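Side-chain contacts in CCMAN5 (Cellulosimicrobium cellulans, PDB 2XSG), which hydrolyses alpha-mannosidic bonds as a calcium-containing family 92 glycoside hydrolase, probably baring mannose-6-phosphate on yeast-made glycoproteins by removing a capping mannose: residues 175-178 and 184-187; 157-162 and 246-251; 77-82 and 252-257; 63-68 and 200-205; 144-149 and 268-273. All blocks are in the same frame, centred on the assembly; numbering follows the deposited sequence.

Interaction 1. Residues 175-178 and 184-187; sequences VQVE and TVEL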
# COMPACT_ATOMS: atom_id res chain seq x y z
N VAL A 175 -14.37 -4.63 -27.00
CA VAL A 175 -13.29 -4.22 -27.87
C VAL A 175 -13.89 -3.75 -29.21
O VAL A 175 -14.77 -4.41 -29.76
CB VAL A 175 -12.21 -5.33 -28.02
CG1 VAL A 175 -12.82 -6.65 -28.57
CG2 VAL A 175 -11.01 -4.83 -28.87
N GLN A 176 -13.47 -2.58 -29.66
CA GLN A 176 -13.80 -2.07 -30.97
C GLN A 176 -12.48 -1.88 -31.71
O GLN A 176 -11.54 -1.28 -31.16
CB GLN A 176 -14.56 -0.75 -30.83
CG GLN A 176 -15.01 -0.11 -32.14
CD GLN A 176 -16.21 -0.79 -32.72
OE1 GLN A 176 -17.25 -0.92 -32.06
NE2 GLN A 176 -16.09 -1.26 -33.95
N VAL A 177 -12.42 -2.38 -32.94
CA VAL A 177 -11.26 -2.24 -33.81
C VAL A 177 -11.41 -1.13 -34.86
O VAL A 177 -12.45 -1.01 -35.49
CB VAL A 177 -10.97 -3.58 -34.55
CG1 VAL A 177 -9.74 -3.47 -35.41
CG2 VAL A 177 -10.80 -4.69 -33.56
N GLU A 178 -10.34 -0.34 -35.05
CA GLU A 178 -10.26 0.68 -36.12
C GLU A 178 -8.95 0.51 -36.87
O GLU A 178 -7.89 0.44 -36.25
CB GLU A 178 -10.24 2.09 -35.52
CG GLU A 178 -11.59 2.69 -35.20
CD GLU A 178 -12.35 3.02 -36.47
OE1 GLU A 178 -11.85 3.86 -37.27
OE2 GLU A 178 -13.44 2.42 -36.68
N THR A 184 -2.14 1.27 -39.37
CA THR A 184 -2.08 0.94 -37.92
C THR A 184 -3.49 0.70 -37.35
O THR A 184 -4.49 1.15 -37.91
CB THR A 184 -1.35 2.01 -37.06
OG1 THR A 184 -2.03 3.28 -37.16
CG2 THR A 184 0.13 2.14 -37.45
N VAL A 185 -3.54 -0.03 -36.23
CA VAL A 185 -4.80 -0.42 -35.60
C VAL A 185 -4.93 0.23 -34.23
O VAL A 185 -3.96 0.35 -33.50
CB VAL A 185 -4.96 -1.96 -35.50
CG1 VAL A 185 -6.24 -2.34 -34.76
CG2 VAL A 185 -4.98 -2.57 -36.88
N GLU A 186 -6.14 0.68 -33.94
CA GLU A 186 -6.50 1.21 -32.64
C GLU A 186 -7.64 0.34 -32.10
O GLU A 186 -8.60 0.05 -32.84
CB GLU A 186 -6.93 2.69 -32.72
CG GLU A 186 -7.10 3.39 -31.36
CD GLU A 186 -8.54 3.44 -30.89
OE1 GLU A 186 -9.43 3.06 -31.68
OE2 GLU A 186 -8.79 3.86 -29.73
N LEU A 187 -7.47 -0.12 -30.87
CA LEU A 187 -8.44 -0.95 -30.14
C LEU A 187 -8.94 -0.16 -28.95
O LEU A 187 -8.16 0.54 -28.30
CB LEU A 187 -7.77 -2.22 -29.62
CG LEU A 187 -7.04 -3.18 -30.58
CD1 LEU A 187 -6.43 -4.37 -29.82
CD2 LEU A 187 -7.98 -3.67 -31.67
O HOH W 1 -11.29 1.43 -31.45
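The carboxylates of Glu-178 and Glu-186 are turned 56° against each other, and neither lies over a face of the other. What meets across the strands is an oxygen of one and the aliphatic stem of the other: Glu-186 OE1 stands 4.0 Å from Glu-178 CB, with CG only a little farther off. The two acids differ in their surroundings. Glu-178 bends at chi2 and leads its carboxylate away into solvent, which leaves Glu-178 OE1 and Glu-186 OE1 6.1 Å apart and probably eases their like charges. Glu-186 is buried. Its OE2 is held by a salt bridge to Arg-263 and a hydrogen bond to Thr-205, while a water lies between its OE1 and the backbone oxygen of Gln-176.

These residues belong to the beta hairpin of strands 169-179 and 185-195, within the large antiparallel sheet of the N-terminal domain. Glu-178 and Glu-186 form a hydrogen-bonded pair: Glu-178 N gives to Glu-186 O at 2.8 Å, and Glu-186 N returns a straighter bond to Glu-178 O at 2.9 Å. Val-177 and Leu-187 make the neighbouring non-hydrogen-bonded pair, backed by a CA-H...O contact from Leu-187 CA to Gln-176 O.

Across the segments, the face carrying Val-177 and Leu-187 is made of apolar side chains. These two lie alongside, pointing the same way, with Val-177 CG2 3.5 Å from Leu-187 CD2. With chi1 at -178°, CG1 of Val-177 points across to Val-185 CG1 at 3.7 Å; Val-214 and Thr-216 of strand 212-217 pack against Val-177 from the facing sheet.

Interaction 2. Residues 157-162 and 246-251; sequences PSLVVD and GEIGLQ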
# COMPACT_ATOMS: atom_id res chain seq x y z
N PRO A 157 5.16 -11.62 -36.58
CA PRO A 157 4.86 -11.13 -35.23
C PRO A 157 3.37 -10.99 -34.99
O PRO A 157 2.59 -10.66 -35.90
CB PRO A 157 5.51 -9.73 -35.21
CG PRO A 157 6.51 -9.73 -36.33
CD PRO A 157 5.80 -10.56 -37.39
N SER A 158 2.97 -11.26 -33.76
CA SER A 158 1.58 -11.08 -33.38
C SER A 158 1.49 -10.69 -31.90
O SER A 158 2.34 -11.08 -31.08
CB SER A 158 0.80 -12.36 -33.68
OG SER A 158 -0.48 -12.31 -33.10
N LEU A 159 0.49 -9.90 -31.57
CA LEU A 159 0.21 -9.59 -30.18
C LEU A 159 -1.23 -9.96 -29.92
O LEU A 159 -2.12 -9.52 -30.65
CB LEU A 159 0.42 -8.09 -29.90
CG LEU A 159 1.83 -7.51 -30.07
CD1 LEU A 159 1.84 -6.02 -29.76
CD2 LEU A 159 2.82 -8.21 -29.15
N VAL A 160 -1.44 -10.80 -28.92
CA VAL A 160 -2.77 -11.15 -28.47
C VAL A 160 -3.14 -10.12 -27.41
O VAL A 160 -2.33 -9.86 -26.50
CB VAL A 160 -2.80 -12.55 -27.85
CG1 VAL A 160 -4.13 -12.82 -27.16
CG2 VAL A 160 -2.52 -13.61 -28.92
N VAL A 161 -4.33 -9.53 -27.54
CA VAL A 161 -4.84 -8.62 -26.52
C VAL A 161 -6.00 -9.37 -25.85
O VAL A 161 -7.07 -9.47 -26.42
CB VAL A 161 -5.28 -7.26 -27.12
CG1 VAL A 161 -5.77 -6.30 -26.04
CG2 VAL A 161 -4.14 -6.61 -27.94
N ASP A 162 -5.75 -9.94 -24.67
CA ASP A 162 -6.73 -10.77 -23.97
C ASP A 162 -7.48 -9.93 -22.93
O ASP A 162 -6.89 -9.45 -21.93
CB ASP A 162 -6.01 -11.94 -23.32
CG ASP A 162 -6.95 -13.03 -22.86
OD1 ASP A 162 -8.07 -12.75 -22.40
OD2 ASP A 162 -6.56 -14.21 -22.95
N GLY A 246 11.74 -6.70 -36.47
CA GLY A 246 12.73 -5.95 -35.69
C GLY A 246 12.18 -4.92 -34.69
O GLY A 246 12.85 -4.59 -33.71
N GLU A 247 10.96 -4.41 -34.93
CA GLU A 247 10.36 -3.41 -34.03
C GLU A 247 8.83 -3.36 -34.11
O GLU A 247 8.25 -2.83 -35.05
CB GLU A 247 10.94 -2.02 -34.30
CG GLU A 247 10.67 -1.00 -33.21
CD GLU A 247 11.30 0.33 -33.54
OE1 GLU A 247 10.60 1.22 -34.03
OE2 GLU A 247 12.52 0.47 -33.36
N ILE A 248 8.20 -3.94 -33.09
CA ILE A 248 6.75 -3.90 -32.92
C ILE A 248 6.42 -3.07 -31.68
O ILE A 248 6.79 -3.41 -30.56
CB ILE A 248 6.18 -5.33 -32.78
CG1 ILE A 248 6.54 -6.20 -34.00
CG2 ILE A 248 4.66 -5.28 -32.57
CD1 ILE A 248 5.99 -5.68 -35.35
N GLY A 249 5.71 -1.97 -31.88
CA GLY A 249 5.36 -1.03 -30.80
C GLY A 249 3.86 -0.97 -30.51
O GLY A 249 3.03 -1.20 -31.39
N LEU A 250 3.52 -0.69 -29.26
CA LEU A 250 2.15 -0.63 -28.82
C LEU A 250 2.06 0.39 -27.71
O LEU A 250 2.96 0.48 -26.87
CB LEU A 250 1.67 -1.99 -28.31
CG LEU A 250 0.16 -2.09 -28.09
CD1 LEU A 250 -0.51 -2.33 -29.42
CD2 LEU A 250 -0.20 -3.20 -27.11
N GLN A 251 0.97 1.16 -27.70
CA GLN A 251 0.76 2.18 -26.68
C GLN A 251 -0.65 2.03 -26.13
O GLN A 251 -1.62 2.06 -26.89
CB GLN A 251 0.98 3.59 -27.26
CG GLN A 251 2.38 3.83 -27.86
CD GLN A 251 2.64 5.28 -28.20
OE1 GLN A 251 3.78 5.77 -28.14
NE2 GLN A 251 1.58 5.99 -28.56
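Ile-248 fits its two branches against two different residues of 157-162, Pro-157 and Leu-159. From CB the side chain forks. CG2 turns to Leu-159 and meets its CD1 at 4.0 Å. CG1, placed beside the backbone N by chi1 of -57°, takes the other direction and comes 3.9 Å from Pro-157 CB. The tip, Ile-248 CD1, ends beside the CB-CG edge of the proline ring, 4.1 Å from Pro-157 CB and nearly as close to CG. Isoleucine and proline cross at about a right angle, whereas Leu-159 and Ile-248 run antiparallel to each other. Leu-159 CD1 also reaches Leu-250 CB at 4.3 Å, so this one methyl spans two residues of the facing strand. With only a CB here, as in an alanine, Pro-157 would probably face a gap and Leu-159 CD1 lose one of its supports.

No hydrogen bond joins the segments; this is face-to-face packing of two antiparallel sheets in the N-terminal domain, in keeping with its beta-sandwich family. Strand 158-162 lies between strands 80-84 and 235-240 in one layer, and strand 248-255 between 144-150 and 198-208 in the other, with Phe-240 and Tyr-149 closing round Leu-159 and Ile-248.

Interaction 3. Residues 77-82 and 252-257; sequences GDLLVV and VTLSPV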
# COMPACT_ATOMS: atom_id res chain seq x y z
N GLY A 77 -5.13 -6.62 -12.94
CA GLY A 77 -4.59 -7.65 -13.85
C GLY A 77 -5.29 -7.66 -15.20
O GLY A 77 -5.24 -8.66 -15.92
N ASP A 78 -5.94 -6.54 -15.55
CA ASP A 78 -6.68 -6.39 -16.81
C ASP A 78 -5.76 -6.13 -18.00
O ASP A 78 -4.70 -5.53 -17.86
CB ASP A 78 -7.65 -5.19 -16.75
CG ASP A 78 -8.73 -5.36 -15.68
OD1 ASP A 78 -8.71 -4.59 -14.68
OD2 ASP A 78 -9.58 -6.24 -15.86
N LEU A 79 -6.24 -6.56 -19.18
CA LEU A 79 -5.67 -6.21 -20.47
C LEU A 79 -4.31 -6.89 -20.66
O LEU A 79 -3.27 -6.25 -20.53
CB LEU A 79 -5.57 -4.70 -20.64
CG LEU A 79 -5.77 -4.08 -22.03
CD1 LEU A 79 -6.18 -2.61 -21.90
CD2 LEU A 79 -4.51 -4.22 -22.89
N LEU A 80 -4.34 -8.18 -20.97
CA LEU A 80 -3.13 -8.96 -21.13
C LEU A 80 -2.66 -8.90 -22.57
O LEU A 80 -3.40 -9.28 -23.49
CB LEU A 80 -3.34 -10.41 -20.65
CG LEU A 80 -2.15 -11.39 -20.79
CD1 LEU A 80 -1.05 -11.06 -19.79
CD2 LEU A 80 -2.63 -12.84 -20.60
N VAL A 81 -1.45 -8.40 -22.76
CA VAL A 81 -0.81 -8.35 -24.08
C VAL A 81 0.31 -9.40 -24.17
O VAL A 81 1.28 -9.34 -23.41
CB VAL A 81 -0.25 -6.94 -24.38
CG1 VAL A 81 0.61 -6.94 -25.68
CG2 VAL A 81 -1.40 -5.88 -24.43
N VAL A 82 0.16 -10.35 -25.09
CA VAL A 82 1.05 -11.49 -25.22
C VAL A 82 1.70 -11.51 -26.61
O VAL A 82 1.00 -11.69 -27.61
CB VAL A 82 0.28 -12.84 -25.04
CG1 VAL A 82 1.22 -14.03 -25.17
CG2 VAL A 82 -0.44 -12.89 -23.70
N VAL A 252 -0.75 1.83 -24.82
CA VAL A 252 -2.04 1.57 -24.17
C VAL A 252 -2.29 2.65 -23.13
O VAL A 252 -1.45 2.87 -22.25
CB VAL A 252 -2.03 0.20 -23.45
CG1 VAL A 252 -3.39 -0.09 -22.81
CG2 VAL A 252 -1.61 -0.94 -24.40
N THR A 253 -3.44 3.32 -23.20
CA THR A 253 -3.76 4.34 -22.20
C THR A 253 -5.12 4.03 -21.55
O THR A 253 -6.04 3.58 -22.24
CB THR A 253 -3.72 5.76 -22.80
OG1 THR A 253 -2.42 6.00 -23.33
CG2 THR A 253 -4.03 6.83 -21.76
N LEU A 254 -5.20 4.25 -20.23
CA LEU A 254 -6.38 3.96 -19.40
C LEU A 254 -7.07 5.23 -18.91
O LEU A 254 -6.42 6.22 -18.57
CB LEU A 254 -5.98 3.11 -18.17
CG LEU A 254 -5.23 1.81 -18.42
CD1 LEU A 254 -4.54 1.22 -17.18
CD2 LEU A 254 -6.19 0.79 -19.04
N SER A 255 -8.39 5.19 -18.81
CA SER A 255 -9.15 6.31 -18.27
C SER A 255 -10.37 5.78 -17.56
O SER A 255 -11.06 4.92 -18.09
CB SER A 255 -9.59 7.27 -19.39
OG SER A 255 -10.43 8.31 -18.90
N PRO A 256 -10.64 6.30 -16.35
CA PRO A 256 -11.87 5.99 -15.65
C PRO A 256 -13.08 6.69 -16.26
O PRO A 256 -14.23 6.42 -15.87
CB PRO A 256 -11.61 6.51 -14.23
CG PRO A 256 -10.10 6.73 -14.15
CD PRO A 256 -9.76 7.16 -15.53
N VAL A 257 -12.82 7.57 -17.23
CA VAL A 257 -13.87 8.46 -17.76
C VAL A 257 -14.51 7.94 -19.07
O VAL A 257 -15.74 7.84 -19.17
CB VAL A 257 -13.33 9.89 -17.95
CG1 VAL A 257 -14.29 10.78 -18.75
CG2 VAL A 257 -13.01 10.51 -16.59
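The interior of the N-terminal beta sandwich continues here, where the lead-in to strand 80-84 faces strand 248-255 across the gap between the two sheets. The contact is carried by three residues, Leu-79, Val-252 and Leu-254, and one methyl does most of the work: Leu-79 CD1 lies 3.9 Å from Val-252 CG1 and 4.4 Å from Leu-254 CD2. It thus rests against two residues that project from the same side of the opposing strand. Leu-79 and Val-252 meet methyl to methyl, their side chains pointing opposite ways. The CA atoms of Leu-79 and Val-252 are 9.3 Å apart, and the segments meet here through side-chain methyls, with no hydrogen bond between them.

Leu-79 takes an unusual route to this spot. It lies in the loop before strand 80-84, with a positive phi of 70° and a chi1 of -146° that is off the staggered positions, and it still points its side chain toward strand 248-255. Val-252 is conventional: chi1 of -178° sets CG1 opposite its own N, and that is the branch Leu-79 meets. Beyond Leu-254 the strand ends in an ST turn, in which Val-257 N donates to Ser-255 OG at 3.0 Å.

Around this layer, Tyr-204 of strand 198-208 packs on both Leu-79 and Leu-254. His-64 touches Val-252, and its ND1 bonds to the backbone oxygen of Leu-79. Helix 259-270 lies against the other side of strand 248-255, meeting Thr-253 and Ser-255, while strand 80-84 is hydrogen-bonded to strand 158-162 within its own sheet.

Interaction 4. Residues 63-68 and 200-205; sequences THTNLD and YTLYYT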
# COMPACT_ATOMS: atom_id res chain seq x y z
N THR A 63 0.04 -7.28 -18.25
CA THR A 63 -1.26 -6.76 -17.85
C THR A 63 -1.04 -5.28 -17.54
O THR A 63 0.10 -4.87 -17.38
CB THR A 63 -1.79 -7.49 -16.61
OG1 THR A 63 -0.80 -7.47 -15.57
CG2 THR A 63 -2.08 -8.92 -16.95
N HIS A 64 -2.12 -4.49 -17.50
CA HIS A 64 -1.96 -3.03 -17.45
C HIS A 64 -2.55 -2.38 -16.21
O HIS A 64 -2.34 -1.18 -15.98
CB HIS A 64 -2.49 -2.38 -18.74
CG HIS A 64 -1.64 -2.68 -19.94
ND1 HIS A 64 -1.61 -3.93 -20.53
CD2 HIS A 64 -0.72 -1.93 -20.59
CE1 HIS A 64 -0.74 -3.92 -21.52
NE2 HIS A 64 -0.19 -2.72 -21.58
N THR A 65 -3.32 -3.15 -15.44
CA THR A 65 -3.92 -2.65 -14.19
C THR A 65 -3.51 -3.54 -13.04
O THR A 65 -3.22 -4.73 -13.22
CB THR A 65 -5.48 -2.58 -14.24
OG1 THR A 65 -6.04 -3.90 -14.21
CG2 THR A 65 -5.96 -1.85 -15.49
N ASN A 66 -3.49 -2.96 -11.84
CA ASN A 66 -3.07 -3.74 -10.69
C ASN A 66 -3.27 -3.03 -9.36
O ASN A 66 -3.65 -1.85 -9.33
CB ASN A 66 -1.61 -4.15 -10.86
CG ASN A 66 -1.40 -5.62 -10.61
OD1 ASN A 66 -1.85 -6.16 -9.60
ND2 ASN A 66 -0.71 -6.29 -11.54
N LEU A 67 -2.99 -3.77 -8.29
CA LEU A 67 -3.02 -3.27 -6.92
C LEU A 67 -1.78 -3.78 -6.20
O LEU A 67 -1.45 -4.96 -6.29
CB LEU A 67 -4.25 -3.78 -6.18
CG LEU A 67 -5.62 -3.31 -6.65
CD1 LEU A 67 -6.73 -3.96 -5.81
CD2 LEU A 67 -5.71 -1.79 -6.62
N ASP A 68 -1.11 -2.90 -5.46
CA ASP A 68 0.15 -3.29 -4.83
C ASP A 68 -0.06 -3.91 -3.47
O ASP A 68 -0.72 -3.33 -2.61
CB ASP A 68 1.09 -2.10 -4.70
CG ASP A 68 1.28 -1.39 -6.01
OD1 ASP A 68 0.31 -0.74 -6.46
OD2 ASP A 68 2.39 -1.46 -6.59
N TYR A 200 -15.29 -2.33 -10.51
CA TYR A 200 -14.69 -1.11 -11.05
C TYR A 200 -14.69 -1.21 -12.59
O TYR A 200 -14.63 -2.29 -13.14
CB TYR A 200 -13.24 -0.93 -10.55
CG TYR A 200 -12.32 -2.02 -11.05
CD1 TYR A 200 -12.10 -3.19 -10.32
CD2 TYR A 200 -11.67 -1.89 -12.28
CE1 TYR A 200 -11.26 -4.19 -10.81
CE2 TYR A 200 -10.84 -2.90 -12.78
CZ TYR A 200 -10.65 -4.04 -12.04
OH TYR A 200 -9.83 -5.02 -12.54
N THR A 201 -14.76 -0.07 -13.26
CA THR A 201 -14.64 -0.04 -14.71
C THR A 201 -13.54 0.93 -15.16
O THR A 201 -13.45 2.05 -14.64
CB THR A 201 -15.97 0.35 -15.35
OG1 THR A 201 -16.95 -0.64 -15.00
CG2 THR A 201 -15.86 0.44 -16.89
N LEU A 202 -12.74 0.49 -16.12
CA LEU A 202 -11.74 1.34 -16.78
C LEU A 202 -11.90 1.27 -18.29
O LEU A 202 -12.18 0.19 -18.84
CB LEU A 202 -10.32 0.91 -16.39
CG LEU A 202 -9.85 1.30 -14.99
CD1 LEU A 202 -8.53 0.62 -14.73
CD2 LEU A 202 -9.69 2.85 -14.85
N TYR A 203 -11.75 2.41 -18.95
CA TYR A 203 -11.77 2.48 -20.41
C TYR A 203 -10.34 2.47 -20.94
O TYR A 203 -9.42 2.92 -20.25
CB TYR A 203 -12.56 3.71 -20.91
CG TYR A 203 -13.97 3.69 -20.40
CD1 TYR A 203 -14.29 4.29 -19.18
CD2 TYR A 203 -14.98 3.04 -21.10
CE1 TYR A 203 -15.58 4.27 -18.68
CE2 TYR A 203 -16.30 3.00 -20.59
CZ TYR A 203 -16.58 3.62 -19.38
OH TYR A 203 -17.87 3.61 -18.87
N TYR A 204 -10.15 1.93 -22.14
CA TYR A 204 -8.80 1.85 -22.69
C TYR A 204 -8.77 2.23 -24.18
O TYR A 204 -9.76 2.11 -24.88
CB TYR A 204 -8.21 0.44 -22.46
CG TYR A 204 -8.89 -0.61 -23.30
CD1 TYR A 204 -8.40 -0.93 -24.57
CD2 TYR A 204 -10.07 -1.23 -22.87
CE1 TYR A 204 -9.04 -1.86 -25.37
CE2 TYR A 204 -10.74 -2.15 -23.67
CZ TYR A 204 -10.22 -2.46 -24.92
OH TYR A 204 -10.85 -3.37 -25.72
N THR A 205 -7.60 2.67 -24.65
CA THR A 205 -7.29 2.76 -26.07
C THR A 205 -5.88 2.19 -26.25
O THR A 205 -5.01 2.42 -25.42
CB THR A 205 -7.36 4.23 -26.60
OG1 THR A 205 -7.08 4.24 -28.00
CG2 THR A 205 -6.34 5.13 -25.89
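Thr-65 and Leu-202 meet tip to tip, and this is the tight part of the contact: Thr-65 CG2 is 3.6 Å from Leu-202 CD1, methyl on methyl. Chi1 of Thr-65, 72°, puts OG1 between the backbone N and the carbonyl carbon and turns CG2 out beside N, where the leucine can reach it. A few ångströms along, the fit is slacker. Thr-65 OG1 and Tyr-200 OH are 4.3 Å apart, too far to bond to each other, but both hydrogen-bond to the same oxygen, OD1 of Asp-78. That buried carboxylate therefore fills the role of a go-between for the two hydroxyls, and Asn-166 ND2 is a further partner of the tyrosine.

In the fold, the residues 63-68 form a loop that leaves strand 58-63, and 200-205 is part of strand 198-208 in the large antiparallel sheet of the N-terminal domain. The loop runs on toward the catalytic domain: the backbone of Asp-68 is hydrogen-bonded to Ala-663, next in sequence to the calcium ligand Asp-662. Within the loop, Leu-67 N donates to Asn-66 OD1 at 3.0 Å, approaching in the carbonyl plane but at a sharp angle of 99° to the C=O.

On the other side of strand 198-208, Thr-201 and Tyr-203 are partly exposed. Thr-201 CG2 stands 4.1 Å above one face of the Tyr-203 ring, displaced toward its rim, while Val-259 of helix 259-270 also touches that tyrosine.

Interaction 5. Residues 144-149 and 268-273; sequences SGVHRY and VELGDL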
# COMPACT_ATOMS: atom_id res chain seq x y z
N SER A 144 -0.43 5.49 -19.01
CA SER A 144 -0.10 4.75 -20.23
C SER A 144 0.96 3.67 -20.03
O SER A 144 1.87 3.82 -19.22
CB SER A 144 0.42 5.68 -21.32
OG SER A 144 -0.50 6.70 -21.63
N GLY A 145 0.82 2.60 -20.80
CA GLY A 145 1.85 1.59 -20.89
C GLY A 145 2.33 1.50 -22.32
O GLY A 145 1.52 1.41 -23.25
N VAL A 146 3.65 1.54 -22.51
CA VAL A 146 4.21 1.42 -23.85
C VAL A 146 5.04 0.17 -23.94
O VAL A 146 5.70 -0.21 -22.95
CB VAL A 146 5.02 2.67 -24.33
CG1 VAL A 146 4.10 3.85 -24.39
CG2 VAL A 146 6.24 2.97 -23.42
N HIS A 147 4.98 -0.44 -25.12
CA HIS A 147 5.64 -1.71 -25.44
C HIS A 147 6.55 -1.55 -26.66
O HIS A 147 6.17 -0.90 -27.66
CB HIS A 147 4.61 -2.77 -25.81
CG HIS A 147 3.57 -3.02 -24.75
ND1 HIS A 147 3.35 -4.27 -24.22
CD2 HIS A 147 2.67 -2.20 -24.17
CE1 HIS A 147 2.38 -4.20 -23.32
NE2 HIS A 147 1.95 -2.96 -23.28
N ARG A 148 7.74 -2.14 -26.57
CA ARG A 148 8.61 -2.37 -27.74
C ARG A 148 9.10 -3.82 -27.78
O ARG A 148 9.75 -4.29 -26.83
CB ARG A 148 9.82 -1.41 -27.72
CG ARG A 148 10.70 -1.52 -28.96
CD ARG A 148 11.73 -0.43 -28.99
NE ARG A 148 12.57 -0.42 -27.79
CZ ARG A 148 13.29 0.63 -27.40
NH1 ARG A 148 13.24 1.75 -28.12
NH2 ARG A 148 14.03 0.56 -26.30
N TYR A 149 8.79 -4.52 -28.87
CA TYR A 149 9.13 -5.93 -29.06
C TYR A 149 10.04 -6.15 -30.25
O TYR A 149 9.85 -5.54 -31.31
CB TYR A 149 7.85 -6.77 -29.27
CG TYR A 149 6.93 -6.77 -28.09
CD1 TYR A 149 5.79 -5.97 -28.08
CD2 TYR A 149 7.19 -7.57 -26.98
CE1 TYR A 149 4.94 -5.97 -26.99
CE2 TYR A 149 6.34 -7.57 -25.88
CZ TYR A 149 5.22 -6.75 -25.89
OH TYR A 149 4.37 -6.74 -24.81
N VAL A 268 -1.95 13.69 -25.12
CA VAL A 268 -1.32 14.61 -24.16
C VAL A 268 -0.07 14.00 -23.55
O VAL A 268 0.99 14.60 -23.59
CB VAL A 268 -2.31 15.10 -23.06
CG1 VAL A 268 -1.57 15.84 -21.93
CG2 VAL A 268 -3.38 16.03 -23.67
N GLU A 269 -0.19 12.78 -23.05
CA GLU A 269 0.87 12.10 -22.32
C GLU A 269 2.05 11.66 -23.18
O GLU A 269 3.21 11.83 -22.80
CB GLU A 269 0.27 10.86 -21.64
CG GLU A 269 0.89 10.54 -20.33
CD GLU A 269 -0.01 9.69 -19.45
OE1 GLU A 269 -0.22 8.50 -19.79
OE2 GLU A 269 -0.46 10.22 -18.41
N LEU A 270 1.74 11.09 -24.35
CA LEU A 270 2.74 10.44 -25.18
C LEU A 270 3.10 11.21 -26.46
O LEU A 270 4.23 11.09 -26.95
CB LEU A 270 2.27 9.03 -25.56
CG LEU A 270 1.87 8.10 -24.41
CD1 LEU A 270 1.52 6.73 -24.98
CD2 LEU A 270 2.92 8.00 -23.31
N GLY A 271 2.15 11.98 -26.98
CA GLY A 271 2.30 12.68 -28.26
C GLY A 271 3.00 11.82 -29.29
O GLY A 271 2.61 10.67 -29.51
N ASP A 272 4.06 12.37 -29.89
CA ASP A 272 4.90 11.62 -30.85
C ASP A 272 6.25 11.24 -30.24
O ASP A 272 7.19 10.89 -30.96
CB ASP A 272 5.13 12.43 -32.15
CG ASP A 272 3.83 12.80 -32.85
OD1 ASP A 272 2.99 11.91 -33.14
OD2 ASP A 272 3.64 13.99 -33.15
N LEU A 273 6.35 11.30 -28.92
CA LEU A 273 7.55 10.86 -28.23
C LEU A 273 7.85 9.40 -28.52
O LEU A 273 6.95 8.58 -28.71
CB LEU A 273 7.45 11.09 -26.72
CG LEU A 273 7.12 12.50 -26.21
CD1 LEU A 273 6.96 12.48 -24.72
CD2 LEU A 273 8.13 13.57 -26.66
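Ser-144 opens strand 144-150 just where the C-terminal end of helix 259-270 passes it, with the CA atoms of Ser-144 and Glu-269 7.7 Å apart. Gly-271 has left helical phi/psi: with phi 41°, it is the second residue of a type II' beta turn from Leu-270 to Leu-273, closed by a bond from Leu-273 N to Leu-270 O.

Across the contact the polar link is short. Ser-144 OG donates to Glu-269 OE1 at 2.6 Å, meeting the oxygen nearly in line with its C-O bond. Ser-144 N is also near that oxygen, though badly angled for a bond. The second carboxylate oxygen of Glu-269, OE2, forms a salt bridge with Arg-143, so both oxygens are engaged beside the start of the strand. A leucine in place of Glu-269 would probably leave the Ser-144 hydroxyl without this acceptor and Arg-143 without its counter-charge.

Beside this polar pair sits Leu-270, its two methyls splitting the work. CD2 lies 3.9 Å from Ser-144 CB, and CD1 the same distance from Val-146 CG1, valine and leucine passing with their tips turned opposite ways. Chi1 of Leu-270, -53°, sets CG beside its own N, and the fork then straddles the two strand residues.

Strand 144-150 lies between strands 133-140 and 248-255 in the large antiparallel sheet, and Ser-144 OG is hydrogen-bonded to Thr-253 of the latter. Helix 259-270 packs over that sheet, and Phe-275 of the following helix, 275-290, joins Leu-270 against Val-146.

From the N terminus, loop 63-68 waits until strand 198-208 to close interaction 4, and 77-82 until the end of strand 248-255 to close interaction 3. Strands 144-150 and 158-162 begin interactions 5 and 2. The hairpin of interaction 1 is the first to close and nests inside all the others. Interaction 4 closes next and crosses 2, 3 and 5. Interaction 2 closes at 246-251, nested within both 3 and 5, while 3 and 5 cross. Interactions 2 and 3 share strand 248-255 and join the two sheets of the sandwich; interaction 5 fastens a helix to its outside, and interaction 4 a loop heading for the catalytic domain.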